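Local coordinates for uncharacterized protein (Escherichia coli O157:H7, PDB 4ZV9) that is of unknown function but belongs to the dienelactone hydrolase family and probably hydrolyses ester or lactone bonds with an alpha/beta-hydrolase fold, at residues Y19-H25 / N105-A110; T42-V48 / T121-T127; H49-L54 / A74-L78; G77-V81 / L94-V98; G133-N137 / P151-A157. One frame throughout, in Å; residues are numbered along the deposited sequence.

How an alpha/beta fold is stitched together by long-range contacts can be followed from the N terminus. Contact 1 opens at the end of strand 12-21 and closes 80 residues later on helix 100-116, fastening that helix to the first hairpin. Contact 2 opens inside this loop, at strand 42-48, but closes beyond it at strand 123-128, so the two cross. Nested within both lie contacts 3 and 4, which share Gly77 and Leu78: the first joins the loops following strands 42-48 and 71-75, the second folds the latter loop onto helix 88-97. Contact 5 comes in series, pairing helix 132-142 with the chain leaving strand 148-151 towards strand 169-174.

Contact 1: Y19-H25 / N105-A110; sequences YPSPNGH and NDFFAA
One buried carboxylate can organise a whole turn, and Asp106 does so here. Strand 19-21 runs extended past helix 105-110, their axes 7.7 Å apart at closest approach and 130° between directions, with Ser21 nearest Ala109 (CA to CA 5.3 Å) and Gly24 nearest Asn105 (CA to CA 5.1 Å). A type I turn from Ser21 to Gly24, closed by Gly24 N to Ser21 O at 3.0 Å, then bends the chain back. Asp106 (chi1 m) receives three hydrogen bonds from the turn and the residue after it: Ser21 OG (2.7 Å) and His25 N (2.9 Å) both reach Asp106 OD1, while His25 ND1 donates to Asp106 OD2 (2.7 Å). A side chain on Gly24 would collide with this carboxylate. Tyr19, chi1 p, lays its ring against the alanines, CE2 to Ala109 CB 4.0 Å and CZ to Ala110 CB 3.8 Å, and its OH donates to Asp106 O at 2.7 Å. Asn105 ND2 binds Asn23 O (3.0 Å), and a water bridges Pro20 O and Ala109 O, 2.7 Å from each. A His-carboxylate hydrogen bond, His25 to Asp106, fixes the chain past the turn, and the helix covers the central sheet as in the layered alpha/beta-hydrolase fold.

Contact 2: T42-V48 / T121-T127; sequences TPAVVVV and TGKVGIT
Valines in the t rotamer fill the centre of this strand pair. Val46 sets CG2 4.0 Å from Val124 CG1 and CG1 4.1 Å from Ile126 CD1, which also meets Val48 CG2 at 3.8 Å; helices 100-116 and 132-142 pack over this face. On the other, Val45 CG1 and Val47 CG2 each lie 4.1 Å from Thr127 CG2, beneath helix 56-67, while Thr127 OG1 bonds Val150 O. The strands are parallel neighbours, 27° apart, in the central sheet of an alpha/beta-hydrolase fold, and strand 123-128 leads to the modified Cys130, where relatives place the nucleophile elbow. Register runs from Ala44-Val124 to Val47-Thr127. The ladder runs Ala44 N to Lys123 O (3.2 Å), Gly125 N to Ala44 O (2.9 Å), Val46 N to Gly125 O (2.9 Å), Thr127 N to Val46 O (3.0 Å) and Val48 N to Thr127 O (2.9 Å). The chain corners at Gly122: Thr121 N donates to Thr42 O (3.0 Å), and Thr121 OG1 accepts from Lys123 N (3.2 Å) in an ST turn.

Contact 3: H49-L54 / A74-L78; sequences HENRGL and APDGL
A histidine acting as acceptor toward a backbone amide is the striking feature here. His49, with chi1 p, takes a hydrogen bond on NE2 from Gly77 N (3.1 Å), while its ND1 donates to Glu50 O at 2.8 Å; the ring bridges two loops, its edge to Pro75, Asp76 and Gly77. A side chain on Gly77 would strike the imidazole. Neither segment 49-54 nor residues 76-78 form regular structure. CA atoms of Leu54 and Asp76 lie 5.1 Å apart, those of Gly53 and Gly77 5.5 Å. Leu54 (chi1 t, chi2 p) is the main apolar plug, CD1 3.8 Å from Ala74 CB. Gly53, at phi 76°, lets Leu78 CD1 approach its CA to 3.8 Å. Asp76 OD1 shapes its own loop, accepting from Leu78 N (3.0 Å) in an Asx turn. Arg52 forms a salt bridge with Asp88. Both loops leave the C-terminal ends of adjacent parallel strands, where alpha/beta-hydrolases build their active sites; in dienelactone hydrolases the loop corresponding to 49-54 probably lines that pocket.

Contact 4: G77-V81 / L94-V98; sequences GLNSV and LQQQV
In this alpha/beta-hydrolase fold the loop 77-81, which leaves the C-terminal end of strand 71-75, turns back to pack on helix 88-97 by apolar shape alone. The loop folds tightly, Val81 N to Leu78 O at 3.0 Å, so that Leu78 and Val81 both present methyl groups to the end of the helix and the residue that follows it. Leu78 (chi1 m, chi2 t) is the principal bump: its CD2 drops into a hollow bounded by Leu94 CB (3.9 Å), Gln95 CB (3.7 Å) and Val98 CG2 (4.3 Å). Val81, chi1 m, fills the neighbouring notch, CG2 4.1 Å from Leu94 CB and 4.2 Å from Val98 CG2. From the other segment, Val98 (chi1 t) answers as a bump of its own; its CG2 rests 3.9 Å from Gly77 O and 4.2 Å from Ser80 OG, and His25 lies against it too. The amide of Gln95 is engaged elsewhere, bonded to Gly53 N and Glu50 O. Tightest of all is the fit of Leu78 CD2 against Gln95 CA, at 3.5 Å.

Contact 5: G133-N137 / P151-A157; sequences GGVSN and PFYGRQA
Glycines let a helix and a loop touch backbone to backbone, and this pair is a clear case. Residues 133-137 are regular helix, phi and psi near -63° and -43°, with Asn137 N bonded to Gly133 O at 3.1 Å. Segment 151-157 leaves its strand extended, kinks at Tyr153 (phi 31°, psi 62°, left-handed) and continues extended from Gly154 to Ala157. CA atoms of Gly133 and Pro151 come within 3.8 Å, of Gly134 and Arg155 within 4.3 Å, and of Asn137 and Ala157 within 5.3 Å. A CB on Gly133 would clash with Phe152 O and Gly154 CA, and one on Gly154 would run into the helix; Gly134 CA makes a CA-H...O contact to Arg155 O at 3.5 Å. Asn137 (chi1 m) buries most surface: ND2 donates to Arg155 O (2.9 Å) and to a water (3.0 Å) that also lies 2.7 Å from Gly154 O and 2.6 Å from Gln156 OE1, while OD1 bonds Tyr187 OH. Pro151 wedges alongside, CB 3.3 Å from Gly133 O and 4.1 Å from Ser136 CB, and Ala157 CB meets Asn137 CB at 4.2 Å. Tyr153 turns the other way, its ring meeting those of His208 and Phe210. Helix 132-142 follows the modified Cys130 within a Gly-X-Cys-X-Gly sequence, the pattern of a nucleophile elbow, so the arrangement probably frames the active-site side of an alpha/beta-hydrolase fold.

Contact 1: Y19-H25 / N105-A110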
# COMPACT_ATOMS: atom_id res chain seq x y z
N TYR A 19 2.19 -17.06 -1.70
CA TYR A 19 0.81 -17.12 -2.18
C TYR A 19 0.85 -17.19 -3.71
O TYR A 19 1.84 -16.80 -4.32
CB TYR A 19 0.02 -15.90 -1.69
CG TYR A 19 0.48 -14.59 -2.27
CD1 TYR A 19 1.49 -13.84 -1.66
CD2 TYR A 19 -0.07 -14.11 -3.46
CE1 TYR A 19 1.91 -12.64 -2.21
CE2 TYR A 19 0.36 -12.91 -4.00
CZ TYR A 19 1.34 -12.18 -3.38
OH TYR A 19 1.78 -11.01 -3.94
N PRO A 20 -0.22 -17.70 -4.33
CA PRO A 20 -0.19 -17.83 -5.78
C PRO A 20 -0.51 -16.55 -6.56
O PRO A 20 -1.41 -15.79 -6.19
CB PRO A 20 -1.24 -18.91 -6.06
CG PRO A 20 -2.22 -18.76 -4.94
CD PRO A 20 -1.45 -18.28 -3.75
N SER A 21 0.23 -16.35 -7.64
CA SER A 21 0.02 -15.23 -8.56
C SER A 21 0.14 -15.82 -9.96
O SER A 21 1.18 -15.67 -10.61
CB SER A 21 1.05 -14.13 -8.32
OG SER A 21 0.85 -13.04 -9.21
N PRO A 22 -0.93 -16.48 -10.44
CA PRO A 22 -0.89 -17.17 -11.74
C PRO A 22 -0.61 -16.28 -12.95
O PRO A 22 -0.11 -16.77 -13.96
CB PRO A 22 -2.27 -17.84 -11.85
CG PRO A 22 -3.14 -17.14 -10.86
CD PRO A 22 -2.26 -16.57 -9.80
N ASN A 23 -0.94 -14.99 -12.86
CA ASN A 23 -0.69 -14.05 -13.95
C ASN A 23 0.49 -13.14 -13.66
O ASN A 23 0.75 -12.19 -14.38
CB ASN A 23 -1.94 -13.22 -14.18
CG ASN A 23 -3.15 -14.08 -14.46
OD1 ASN A 23 -4.15 -14.00 -13.76
ND2 ASN A 23 -3.04 -14.95 -15.45
N GLY A 24 1.22 -13.46 -12.59
CA GLY A 24 2.39 -12.70 -12.21
C GLY A 24 3.58 -13.64 -12.16
O GLY A 24 3.89 -14.31 -13.14
N HIS A 25 4.22 -13.73 -11.00
CA HIS A 25 5.44 -14.55 -10.89
C HIS A 25 5.23 -15.92 -10.24
O HIS A 25 6.18 -16.50 -9.73
CB HIS A 25 6.52 -13.74 -10.18
CG HIS A 25 6.96 -12.54 -10.96
ND1 HIS A 25 6.51 -11.27 -10.69
CD2 HIS A 25 7.78 -12.44 -12.04
CE1 HIS A 25 7.04 -10.42 -11.56
NE2 HIS A 25 7.83 -11.10 -12.38
N ASN A 105 0.49 -7.48 -11.20
CA ASN A 105 -0.38 -8.64 -10.97
C ASN A 105 -0.13 -9.36 -9.65
O ASN A 105 -1.06 -9.92 -9.06
CB ASN A 105 -0.34 -9.61 -12.15
CG ASN A 105 -1.12 -9.09 -13.36
OD1 ASN A 105 -1.88 -8.13 -13.26
ND2 ASN A 105 -0.91 -9.71 -14.51
N ASP A 106 1.12 -9.37 -9.19
CA ASP A 106 1.46 -9.98 -7.92
C ASP A 106 0.71 -9.27 -6.81
O ASP A 106 0.26 -9.91 -5.87
CB ASP A 106 2.97 -9.92 -7.64
CG ASP A 106 3.78 -10.89 -8.50
OD1 ASP A 106 3.21 -11.81 -9.12
OD2 ASP A 106 5.02 -10.70 -8.57
N PHE A 107 0.62 -7.94 -6.89
CA PHE A 107 -0.09 -7.18 -5.85
C PHE A 107 -1.59 -7.38 -5.95
O PHE A 107 -2.28 -7.47 -4.93
CB PHE A 107 0.32 -5.71 -5.86
CG PHE A 107 1.77 -5.50 -5.52
CD1 PHE A 107 2.20 -5.65 -4.23
CD2 PHE A 107 2.70 -5.20 -6.51
CE1 PHE A 107 3.54 -5.51 -3.91
CE2 PHE A 107 4.03 -5.06 -6.20
CZ PHE A 107 4.46 -5.21 -4.90
N PHE A 108 -2.11 -7.47 -7.17
CA PHE A 108 -3.52 -7.78 -7.39
C PHE A 108 -3.84 -9.16 -6.83
O PHE A 108 -4.85 -9.35 -6.16
CB PHE A 108 -3.85 -7.70 -8.89
CG PHE A 108 -3.95 -6.29 -9.44
CD1 PHE A 108 -3.59 -5.17 -8.69
CD2 PHE A 108 -4.31 -6.09 -10.77
CE1 PHE A 108 -3.66 -3.89 -9.23
CE2 PHE A 108 -4.40 -4.81 -11.31
CZ PHE A 108 -4.05 -3.71 -10.54
N ALA A 109 -2.95 -10.13 -7.06
CA ALA A 109 -3.12 -11.48 -6.55
C ALA A 109 -3.11 -11.51 -5.01
O ALA A 109 -3.78 -12.32 -4.39
CB ALA A 109 -2.05 -12.40 -7.09
N ALA A 110 -2.35 -10.61 -4.39
CA ALA A 110 -2.31 -10.51 -2.94
C ALA A 110 -3.69 -10.04 -2.40
O ALA A 110 -4.16 -10.53 -1.37
CB ALA A 110 -1.23 -9.55 -2.49
O HOH W 1 -3.71 -14.95 -5.01

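Contact 2: T42-V48 / T121-T127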
# COMPACT_ATOMS: atom_id res chain seq x y z
N THR A 42 -10.81 -11.09 10.85
CA THR A 42 -10.27 -9.73 10.87
C THR A 42 -10.15 -9.19 9.43
O THR A 42 -9.81 -9.94 8.53
CB THR A 42 -8.86 -9.78 11.51
OG1 THR A 42 -8.91 -10.47 12.77
CG2 THR A 42 -8.27 -8.39 11.73
N PRO A 43 -10.41 -7.88 9.22
CA PRO A 43 -10.22 -7.32 7.88
C PRO A 43 -8.73 -7.29 7.50
O PRO A 43 -7.85 -7.34 8.37
CB PRO A 43 -10.76 -5.88 8.00
CG PRO A 43 -11.42 -5.79 9.34
CD PRO A 43 -10.80 -6.85 10.20
N ALA A 44 -8.45 -7.19 6.21
CA ALA A 44 -7.09 -7.22 5.70
C ALA A 44 -6.69 -5.97 4.91
O ALA A 44 -7.52 -5.28 4.35
CB ALA A 44 -6.92 -8.45 4.82
N VAL A 45 -5.38 -5.71 4.88
CA VAL A 45 -4.82 -4.61 4.12
C VAL A 45 -3.60 -5.11 3.39
O VAL A 45 -2.72 -5.75 4.00
CB VAL A 45 -4.39 -3.46 5.04
CG1 VAL A 45 -3.70 -2.37 4.23
CG2 VAL A 45 -5.59 -2.90 5.78
N VAL A 46 -3.56 -4.87 2.08
CA VAL A 46 -2.37 -5.18 1.30
C VAL A 46 -1.50 -3.91 1.35
O VAL A 46 -1.99 -2.81 1.11
CB VAL A 46 -2.71 -5.57 -0.15
CG1 VAL A 46 -1.46 -5.65 -1.02
CG2 VAL A 46 -3.44 -6.90 -0.16
N VAL A 47 -0.22 -4.08 1.65
CA VAL A 47 0.72 -2.97 1.71
C VAL A 47 1.71 -3.10 0.56
O VAL A 47 2.43 -4.09 0.47
CB VAL A 47 1.45 -2.96 3.05
CG1 VAL A 47 2.48 -1.83 3.11
CG2 VAL A 47 0.47 -2.83 4.19
N VAL A 48 1.76 -2.10 -0.31
CA VAL A 48 2.61 -2.15 -1.48
C VAL A 48 3.84 -1.28 -1.30
O VAL A 48 3.73 -0.07 -1.00
CB VAL A 48 1.87 -1.68 -2.74
CG1 VAL A 48 2.74 -1.91 -3.97
CG2 VAL A 48 0.54 -2.40 -2.88
N THR A 121 -11.96 -11.44 7.05
CA THR A 121 -13.42 -11.26 6.89
C THR A 121 -13.86 -11.34 5.45
O THR A 121 -15.04 -11.53 5.17
CB THR A 121 -13.87 -9.87 7.38
OG1 THR A 121 -13.13 -8.84 6.70
CG2 THR A 121 -13.67 -9.73 8.89
N GLY A 122 -12.92 -11.12 4.53
CA GLY A 122 -13.27 -11.02 3.12
C GLY A 122 -13.10 -9.61 2.59
O GLY A 122 -12.98 -9.42 1.38
N LYS A 123 -13.12 -8.61 3.46
CA LYS A 123 -12.89 -7.22 3.04
C LYS A 123 -11.38 -6.93 3.01
O LYS A 123 -10.65 -7.33 3.92
CB LYS A 123 -13.57 -6.22 3.96
CG LYS A 123 -15.08 -6.29 3.89
CD LYS A 123 -15.80 -5.26 4.73
CE LYS A 123 -16.89 -4.61 3.88
NZ LYS A 123 -17.86 -3.88 4.74
N VAL A 124 -10.93 -6.29 1.94
CA VAL A 124 -9.53 -5.98 1.77
C VAL A 124 -9.35 -4.52 1.32
O VAL A 124 -10.02 -4.05 0.41
CB VAL A 124 -8.88 -6.88 0.70
CG1 VAL A 124 -7.40 -6.56 0.59
CG2 VAL A 124 -9.05 -8.34 1.06
N GLY A 125 -8.44 -3.83 2.00
CA GLY A 125 -8.05 -2.48 1.63
C GLY A 125 -6.62 -2.53 1.13
O GLY A 125 -5.96 -3.57 1.21
N ILE A 126 -6.15 -1.42 0.57
CA ILE A 126 -4.80 -1.37 0.05
C ILE A 126 -4.17 0.00 0.32
O ILE A 126 -4.85 1.03 0.29
CB ILE A 126 -4.76 -1.71 -1.46
CG1 ILE A 126 -3.32 -1.93 -1.93
CG2 ILE A 126 -5.42 -0.63 -2.30
CD1 ILE A 126 -3.19 -2.68 -3.25
N THR A 127 -2.86 0.00 0.59
CA THR A 127 -2.12 1.24 0.76
C THR A 127 -0.74 1.00 0.24
O THR A 127 -0.26 -0.14 0.22
CB THR A 127 -2.08 1.72 2.24
OG1 THR A 127 -1.51 3.03 2.32
CG2 THR A 127 -1.30 0.75 3.10

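Contact 3: H49-L54 / A74-L78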
# COMPACT_ATOMS: atom_id res chain seq x y z
N HIS A 49 5.01 -1.86 -1.52
CA HIS A 49 6.27 -1.14 -1.35
C HIS A 49 6.55 -0.08 -2.42
O HIS A 49 5.72 0.17 -3.31
CB HIS A 49 7.45 -2.13 -1.26
CG HIS A 49 7.59 -3.06 -2.44
ND1 HIS A 49 7.94 -2.62 -3.69
CD2 HIS A 49 7.51 -4.41 -2.52
CE1 HIS A 49 8.05 -3.66 -4.51
NE2 HIS A 49 7.79 -4.76 -3.83
N GLU A 50 7.71 0.57 -2.29
CA GLU A 50 8.12 1.62 -3.21
C GLU A 50 8.83 1.01 -4.44
O GLU A 50 8.51 -0.12 -4.85
CB GLU A 50 8.99 2.65 -2.42
CG GLU A 50 8.27 3.28 -1.23
CD GLU A 50 9.16 4.17 -0.35
OE1 GLU A 50 10.23 3.71 0.06
OE2 GLU A 50 8.76 5.31 -0.01
N ASN A 51 9.80 1.71 -5.01
CA ASN A 51 10.51 1.24 -6.20
C ASN A 51 11.77 0.42 -5.93
O ASN A 51 12.64 0.30 -6.81
CB ASN A 51 10.87 2.42 -7.10
CG ASN A 51 11.79 3.43 -6.43
OD1 ASN A 51 11.99 3.41 -5.23
ND2 ASN A 51 12.32 4.35 -7.22
N ARG A 52 11.90 -0.14 -4.74
CA ARG A 52 13.10 -0.89 -4.40
C ARG A 52 12.84 -2.15 -3.57
O ARG A 52 13.68 -2.55 -2.77
CB ARG A 52 14.09 0.04 -3.70
CG ARG A 52 13.51 0.86 -2.56
CD ARG A 52 14.09 2.23 -2.64
NE ARG A 52 13.90 3.07 -1.46
CZ ARG A 52 13.10 4.12 -1.38
NH1 ARG A 52 12.33 4.46 -2.41
NH2 ARG A 52 13.06 4.83 -0.25
N GLY A 53 11.68 -2.77 -3.78
CA GLY A 53 11.32 -4.02 -3.13
C GLY A 53 10.91 -3.91 -1.67
O GLY A 53 10.70 -2.82 -1.13
N LEU A 54 10.82 -5.07 -1.03
CA LEU A 54 10.33 -5.19 0.32
C LEU A 54 11.46 -4.96 1.32
O LEU A 54 12.13 -5.90 1.72
CB LEU A 54 9.72 -6.58 0.51
CG LEU A 54 9.08 -6.85 1.88
CD1 LEU A 54 7.98 -5.86 2.17
CD2 LEU A 54 8.54 -8.27 1.92
N ALA A 74 2.36 -7.72 2.87
CA ALA A 74 3.27 -6.92 2.06
C ALA A 74 4.05 -7.84 1.14
O ALA A 74 5.01 -8.49 1.58
CB ALA A 74 4.23 -6.13 2.95
N PRO A 75 3.64 -7.96 -0.14
CA PRO A 75 4.36 -8.85 -1.04
C PRO A 75 5.78 -8.37 -1.36
O PRO A 75 6.06 -7.17 -1.28
CB PRO A 75 3.49 -8.83 -2.31
CG PRO A 75 2.14 -8.44 -1.86
CD PRO A 75 2.40 -7.45 -0.75
N ASP A 76 6.63 -9.30 -1.78
CA ASP A 76 7.97 -8.97 -2.24
C ASP A 76 8.04 -8.97 -3.77
O ASP A 76 8.10 -10.03 -4.44
CB ASP A 76 9.00 -9.95 -1.69
CG ASP A 76 10.43 -9.50 -1.95
OD1 ASP A 76 10.65 -8.44 -2.58
OD2 ASP A 76 11.33 -10.23 -1.51
N GLY A 77 8.09 -7.77 -4.33
CA GLY A 77 8.13 -7.59 -5.78
C GLY A 77 9.45 -8.00 -6.42
O GLY A 77 9.55 -8.08 -7.65
N LEU A 78 10.46 -8.24 -5.59
CA LEU A 78 11.75 -8.72 -6.10
C LEU A 78 11.92 -10.21 -5.92
O LEU A 78 13.02 -10.73 -6.11
CB LEU A 78 12.89 -7.98 -5.39
CG LEU A 78 12.93 -6.47 -5.63
CD1 LEU A 78 14.15 -5.87 -4.95
CD2 LEU A 78 12.93 -6.14 -7.13
O HOH W 2 5.02 -4.61 -0.44

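Contact 4: G77-V81 / L94-V98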
# COMPACT_ATOMS: atom_id res chain seq x y z
N GLY A 77 8.09 -7.77 -4.33
CA GLY A 77 8.13 -7.59 -5.78
C GLY A 77 9.45 -8.00 -6.42
O GLY A 77 9.55 -8.08 -7.65
N LEU A 78 10.46 -8.24 -5.59
CA LEU A 78 11.75 -8.72 -6.10
C LEU A 78 11.92 -10.21 -5.92
O LEU A 78 13.02 -10.73 -6.11
CB LEU A 78 12.89 -7.98 -5.39
CG LEU A 78 12.93 -6.47 -5.63
CD1 LEU A 78 14.15 -5.87 -4.95
CD2 LEU A 78 12.93 -6.14 -7.13
N ASN A 79 10.84 -10.92 -5.61
CA ASN A 79 10.96 -12.35 -5.34
C ASN A 79 11.49 -13.16 -6.51
O ASN A 79 12.15 -14.18 -6.32
CB ASN A 79 9.65 -12.93 -4.84
CG ASN A 79 9.82 -14.32 -4.25
OD1 ASN A 79 10.73 -14.57 -3.44
ND2 ASN A 79 8.94 -15.22 -4.61
N SER A 80 11.22 -12.70 -7.74
CA SER A 80 11.68 -13.41 -8.93
C SER A 80 13.17 -13.20 -9.23
O SER A 80 13.71 -13.88 -10.09
CB SER A 80 10.86 -12.98 -10.16
OG SER A 80 11.04 -11.61 -10.46
N VAL A 81 13.80 -12.23 -8.58
CA VAL A 81 15.21 -11.92 -8.83
C VAL A 81 16.03 -11.96 -7.53
O VAL A 81 16.96 -11.17 -7.36
CB VAL A 81 15.37 -10.57 -9.58
CG1 VAL A 81 14.88 -10.68 -11.03
CG2 VAL A 81 14.65 -9.42 -8.87
N LEU A 94 17.16 -3.68 -9.55
CA LEU A 94 16.49 -4.96 -9.76
C LEU A 94 15.02 -4.77 -10.12
O LEU A 94 14.50 -5.47 -11.00
CB LEU A 94 16.60 -5.87 -8.53
CG LEU A 94 18.00 -6.44 -8.26
CD1 LEU A 94 18.02 -7.18 -6.93
CD2 LEU A 94 18.46 -7.36 -9.38
N GLN A 95 14.33 -3.85 -9.44
CA GLN A 95 12.89 -3.70 -9.68
C GLN A 95 12.62 -3.25 -11.12
O GLN A 95 11.63 -3.65 -11.71
CB GLN A 95 12.24 -2.78 -8.64
CG GLN A 95 10.72 -2.79 -8.72
CD GLN A 95 10.04 -2.28 -7.45
OE1 GLN A 95 10.43 -2.61 -6.34
NE2 GLN A 95 8.99 -1.49 -7.63
N GLN A 96 13.54 -2.47 -11.68
CA GLN A 96 13.45 -2.05 -13.09
C GLN A 96 13.51 -3.20 -14.09
O GLN A 96 12.96 -3.10 -15.17
CB GLN A 96 14.61 -1.11 -13.43
CG GLN A 96 14.44 0.29 -12.90
CD GLN A 96 15.63 1.16 -13.25
OE1 GLN A 96 16.71 0.67 -13.60
NE2 GLN A 96 15.44 2.47 -13.13
N GLN A 97 14.16 -4.30 -13.71
CA GLN A 97 14.29 -5.46 -14.57
C GLN A 97 13.07 -6.37 -14.52
O GLN A 97 12.94 -7.26 -15.35
CB GLN A 97 15.53 -6.28 -14.18
CG GLN A 97 16.86 -5.53 -14.19
CD GLN A 97 17.98 -6.28 -13.46
OE1 GLN A 97 17.82 -7.45 -13.06
NE2 GLN A 97 19.13 -5.62 -13.29
N VAL A 98 12.20 -6.19 -13.54
CA VAL A 98 11.03 -7.05 -13.39
C VAL A 98 9.93 -6.58 -14.35
O VAL A 98 9.71 -5.38 -14.50
CB VAL A 98 10.50 -7.02 -11.93
CG1 VAL A 98 9.26 -7.90 -11.77
CG2 VAL A 98 11.57 -7.50 -10.95

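Contact 5: G133-N137 / P151-A157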
# COMPACT_ATOMS: atom_id res chain seq x y z
N GLY A 133 1.75 3.67 -4.32
CA GLY A 133 0.58 4.56 -4.41
C GLY A 133 -0.05 4.39 -5.78
O GLY A 133 -1.27 4.32 -5.90
N GLY A 134 0.79 4.27 -6.80
CA GLY A 134 0.35 3.99 -8.17
C GLY A 134 -0.42 2.68 -8.26
O GLY A 134 -1.49 2.60 -8.88
N VAL A 135 0.12 1.64 -7.62
CA VAL A 135 -0.57 0.33 -7.59
C VAL A 135 -1.91 0.41 -6.85
O VAL A 135 -2.89 -0.20 -7.28
CB VAL A 135 0.32 -0.75 -6.97
CG1 VAL A 135 -0.43 -2.06 -6.79
CG2 VAL A 135 1.55 -0.95 -7.85
N SER A 136 -1.95 1.19 -5.77
CA SER A 136 -3.17 1.38 -5.00
C SER A 136 -4.29 1.97 -5.87
O SER A 136 -5.42 1.49 -5.83
CB SER A 136 -2.92 2.28 -3.77
OG SER A 136 -2.09 1.62 -2.81
N ASN A 137 -3.96 3.00 -6.65
CA ASN A 137 -4.92 3.57 -7.58
C ASN A 137 -5.34 2.55 -8.66
O ASN A 137 -6.52 2.46 -8.99
CB ASN A 137 -4.35 4.83 -8.25
CG ASN A 137 -4.42 6.05 -7.34
OD1 ASN A 137 -5.44 6.33 -6.74
ND2 ASN A 137 -3.33 6.80 -7.29
N PRO A 151 -3.40 5.76 -1.53
CA PRO A 151 -2.12 6.01 -2.17
C PRO A 151 -1.33 7.16 -1.55
O PRO A 151 -1.88 8.26 -1.39
CB PRO A 151 -2.51 6.37 -3.61
CG PRO A 151 -3.90 6.89 -3.49
CD PRO A 151 -4.53 6.05 -2.42
N PHE A 152 -0.07 6.90 -1.19
CA PHE A 152 0.83 7.95 -0.75
C PHE A 152 1.70 8.36 -1.95
O PHE A 152 2.45 7.52 -2.51
CB PHE A 152 1.76 7.48 0.35
CG PHE A 152 1.13 7.39 1.71
CD1 PHE A 152 0.27 6.36 2.03
CD2 PHE A 152 1.52 8.26 2.72
CE1 PHE A 152 -0.26 6.24 3.31
CE2 PHE A 152 1.00 8.15 3.99
CZ PHE A 152 0.10 7.14 4.29
N TYR A 153 1.63 9.64 -2.31
CA TYR A 153 2.45 10.24 -3.37
C TYR A 153 2.79 9.27 -4.49
O TYR A 153 3.95 9.01 -4.77
CB TYR A 153 3.70 10.94 -2.81
CG TYR A 153 4.28 10.30 -1.56
CD1 TYR A 153 5.08 9.16 -1.63
CD2 TYR A 153 4.06 10.87 -0.32
CE1 TYR A 153 5.64 8.61 -0.49
CE2 TYR A 153 4.60 10.33 0.82
CZ TYR A 153 5.39 9.20 0.74
OH TYR A 153 5.89 8.67 1.90
N GLY A 154 1.74 8.79 -5.15
CA GLY A 154 1.86 7.85 -6.26
C GLY A 154 1.12 8.25 -7.51
O GLY A 154 0.27 9.15 -7.48
N ARG A 155 1.46 7.59 -8.61
CA ARG A 155 0.82 7.86 -9.91
C ARG A 155 -0.70 7.76 -9.84
O ARG A 155 -1.26 6.85 -9.25
CB ARG A 155 1.32 6.91 -11.00
CG ARG A 155 2.41 7.51 -11.88
CD ARG A 155 3.04 6.49 -12.83
NE ARG A 155 2.03 5.64 -13.44
CZ ARG A 155 2.29 4.55 -14.15
NH1 ARG A 155 3.54 4.14 -14.35
NH2 ARG A 155 1.28 3.86 -14.67
N GLN A 156 -1.35 8.68 -10.52
CA GLN A 156 -2.80 8.76 -10.55
C GLN A 156 -3.38 7.61 -11.38
O GLN A 156 -2.66 6.97 -12.13
CB GLN A 156 -3.21 10.09 -11.19
CG GLN A 156 -2.37 11.31 -10.81
CD GLN A 156 -2.33 11.62 -9.33
OE1 GLN A 156 -3.05 11.03 -8.53
NE2 GLN A 156 -1.50 12.59 -8.97
N ALA A 157 -4.67 7.34 -11.21
CA ALA A 157 -5.35 6.36 -12.05
C ALA A 157 -5.52 6.99 -13.43
O ALA A 157 -5.61 8.21 -13.52
CB ALA A 157 -6.72 6.03 -11.47
O HOH W 3 -2.39 4.23 -11.14
O HOH W 4 -2.22 9.46 -6.60